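PDB 4R0M: McyG protein from Microcystis aeruginosa PCC 7806, which probably activates phenylalanine or a related phenyl-bearing acid as an acyl-adenylate and loads it onto a peptidyl carrier domain in microcystin biosynthesis. Local coordinates for residues Phe360-Pro366 and Lys427-Thr433. Residue numbers count along the deposited sequence, not the author numbering.
Sequences FVSLGKP and KGELFIT. With FA5 (adenosine-5'-[phenylalaninyl-phosphate]), chain C.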
# COMPACT_ATOMS: atom_id res chain seq x y z
N PHE A 360 7.24 -19.99 -1.67
CA PHE A 360 7.57 -18.59 -1.72
C PHE A 360 7.78 -18.12 -3.14
O PHE A 360 8.43 -18.77 -3.92
CB PHE A 360 8.76 -18.30 -0.83
CG PHE A 360 8.55 -18.76 0.58
CD1 PHE A 360 7.54 -18.25 1.34
CD2 PHE A 360 9.35 -19.72 1.13
CE1 PHE A 360 7.33 -18.67 2.62
CE2 PHE A 360 9.14 -20.15 2.40
CZ PHE A 360 8.13 -19.62 3.15
N VAL A 361 7.15 -17.01 -3.47
CA VAL A 361 7.29 -16.37 -4.73
C VAL A 361 8.51 -15.49 -4.78
O VAL A 361 8.84 -14.86 -3.81
CB VAL A 361 6.08 -15.52 -4.99
CG1 VAL A 361 6.18 -14.86 -6.32
CG2 VAL A 361 4.86 -16.39 -4.93
N SER A 362 9.20 -15.47 -5.90
CA SER A 362 10.31 -14.56 -6.07
C SER A 362 9.82 -13.15 -6.28
O SER A 362 8.95 -12.92 -7.07
CB SER A 362 11.16 -14.96 -7.25
OG SER A 362 12.21 -14.06 -7.48
N LEU A 363 10.43 -12.23 -5.56
CA LEU A 363 10.14 -10.80 -5.70
C LEU A 363 11.25 -10.09 -6.48
O LEU A 363 11.32 -8.86 -6.52
CB LEU A 363 9.90 -10.16 -4.33
CG LEU A 363 8.86 -10.82 -3.41
CD1 LEU A 363 8.72 -10.02 -2.12
CD2 LEU A 363 7.50 -10.98 -4.07
N GLY A 364 12.11 -10.88 -7.11
CA GLY A 364 13.09 -10.39 -8.07
C GLY A 364 14.32 -9.73 -7.48
O GLY A 364 14.63 -9.87 -6.30
N LYS A 365 15.03 -8.99 -8.34
CA LYS A 365 16.29 -8.35 -7.99
C LYS A 365 16.08 -6.85 -7.76
O LYS A 365 15.15 -6.27 -8.31
CB LYS A 365 17.32 -8.58 -9.10
CG LYS A 365 17.66 -10.04 -9.34
CD LYS A 365 18.74 -10.20 -10.40
CE LYS A 365 18.96 -11.66 -10.76
NZ LYS A 365 20.06 -11.83 -11.74
N PRO A 366 16.96 -6.22 -6.96
CA PRO A 366 16.84 -4.79 -6.67
C PRO A 366 17.16 -3.90 -7.87
O PRO A 366 17.93 -4.29 -8.75
CB PRO A 366 17.87 -4.57 -5.57
CG PRO A 366 18.90 -5.61 -5.82
CD PRO A 366 18.12 -6.81 -6.27
N LYS A 427 20.10 -16.79 -5.76
CA LYS A 427 20.61 -16.35 -7.06
C LYS A 427 20.32 -14.87 -7.33
O LYS A 427 20.05 -14.47 -8.46
CB LYS A 427 20.07 -17.24 -8.20
CG LYS A 427 20.53 -18.69 -8.13
CD LYS A 427 19.81 -19.55 -9.16
CE LYS A 427 20.30 -20.99 -9.10
NZ LYS A 427 19.56 -21.88 -10.04
N GLY A 428 20.38 -14.07 -6.27
CA GLY A 428 20.16 -12.63 -6.37
C GLY A 428 18.71 -12.17 -6.23
O GLY A 428 18.45 -10.97 -6.14
N GLU A 429 17.78 -13.12 -6.22
CA GLU A 429 16.35 -12.80 -6.13
C GLU A 429 15.85 -12.81 -4.69
O GLU A 429 16.22 -13.68 -3.90
CB GLU A 429 15.54 -13.78 -6.99
CG GLU A 429 15.74 -13.61 -8.48
CD GLU A 429 15.19 -14.77 -9.30
OE1 GLU A 429 14.02 -15.16 -9.08
OE2 GLU A 429 15.92 -15.28 -10.16
N LEU A 430 15.02 -11.83 -4.34
CA LEU A 430 14.46 -11.72 -2.99
C LEU A 430 13.21 -12.58 -2.82
O LEU A 430 12.30 -12.55 -3.65
CB LEU A 430 14.16 -10.26 -2.63
CG LEU A 430 13.42 -9.97 -1.31
CD1 LEU A 430 14.24 -10.38 -0.09
CD2 LEU A 430 13.04 -8.50 -1.22
N PHE A 431 13.19 -13.34 -1.72
CA PHE A 431 12.03 -14.13 -1.33
C PHE A 431 11.64 -13.73 0.09
O PHE A 431 12.36 -14.04 1.05
CB PHE A 431 12.35 -15.63 -1.37
CG PHE A 431 12.63 -16.18 -2.75
CD1 PHE A 431 13.85 -15.94 -3.38
CD2 PHE A 431 11.68 -16.97 -3.39
CE1 PHE A 431 14.10 -16.46 -4.65
CE2 PHE A 431 11.93 -17.49 -4.65
CZ PHE A 431 13.14 -17.23 -5.28
N ILE A 432 10.51 -13.03 0.24
CA ILE A 432 9.99 -12.69 1.57
C ILE A 432 9.22 -13.89 2.12
O ILE A 432 8.40 -14.49 1.42
CB ILE A 432 9.11 -11.41 1.54
CG1 ILE A 432 9.95 -10.18 1.17
CG2 ILE A 432 8.40 -11.19 2.88
CD1 ILE A 432 11.08 -9.83 2.13
N THR A 433 9.49 -14.24 3.38
CA THR A 433 8.88 -15.41 4.02
C THR A 433 7.90 -15.02 5.13
O THR A 433 6.90 -15.70 5.36
CB THR A 433 9.93 -16.38 4.57
OG1 THR A 433 10.87 -15.67 5.38
CG2 THR A 433 10.68 -17.06 3.43
C FA5 C . 3.56 -0.87 1.17
O FA5 C . 2.65 -1.64 1.45
CA FA5 C . 4.39 -1.10 -0.06
N FA5 C . 4.79 -2.49 0.01
CB FA5 C . 3.59 -0.89 -1.36
CG FA5 C . 4.24 -1.23 -2.70
CD1 FA5 C . 5.38 -2.02 -2.85
CD2 FA5 C . 3.65 -0.72 -3.87
CE1 FA5 C . 5.92 -2.28 -4.11
CE2 FA5 C . 4.18 -0.98 -5.14
CZ FA5 C . 5.32 -1.77 -5.26
P FA5 C . 3.88 0.08 3.70
OP1 FA5 C . 2.49 0.32 4.24
OP2 FA5 C . 5.01 0.93 4.21
OP3 FA5 C . 3.83 0.24 2.08
O5' FA5 C . 4.21 -1.46 3.99
C5' FA5 C . 5.47 -2.05 3.68
C4' FA5 C . 5.46 -3.49 4.16
O4' FA5 C . 4.52 -4.29 3.43
C3' FA5 C . 6.79 -4.20 3.96
O3' FA5 C . 7.72 -3.89 5.00
C2' FA5 C . 6.37 -5.65 3.97
O2' FA5 C . 6.25 -6.12 5.32
C1' FA5 C . 5.00 -5.64 3.34
N9 FA5 C . 5.13 -6.04 1.91
C8 FA5 C . 5.11 -5.22 0.85
N7 FA5 C . 5.25 -5.89 -0.31
C5 FA5 C . 5.36 -7.20 -0.00
C6 FA5 C . 5.53 -8.47 -0.76
N6 FA5 C . 5.62 -8.48 -2.11
N1 FA5 C . 5.61 -9.62 -0.05
C2 FA5 C . 5.54 -9.63 1.30
N3 FA5 C . 5.38 -8.52 2.04
C4 FA5 C . 5.29 -7.29 1.46
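F360 opens the contact by laying its ring against T433: the T433 CG2 methyl sits 3.5 Å from the F360 ring centroid, almost on the ring normal, a CH-pi contact over the face. The CA-to-CB bond of V361 points away from 427-433, and its side chain touches V308 and P332. At S362 polar contacts begin. Its CA lies over one face of the F431 ring, its OG donates to E429 OE1 (2.7 Å), and the same OG accepts from G364 N (3.2 Å), forming an ST turn. L363 N donates to L430 O (2.7 Å), while L363 CD1 packs on I432 CG1 (3.5 Å); both residues touch the adenine of FA5, L363 CD1 near N6 and I432 CG2 near C2. L430 N in turn donates to G364 O (2.8 Å), so the backbone of L430 is held through both its polar groups. K365, with CG 3.4 Å from G428 O, lies on strand 365-366 at the edge of the large mixed sheet. The strand 429-435 belongs to a separate antiparallel sheet, so the contact joins two sheets of the adenylation domain, and L363 and I432 line the adenylate pocket of an ANL-type enzyme.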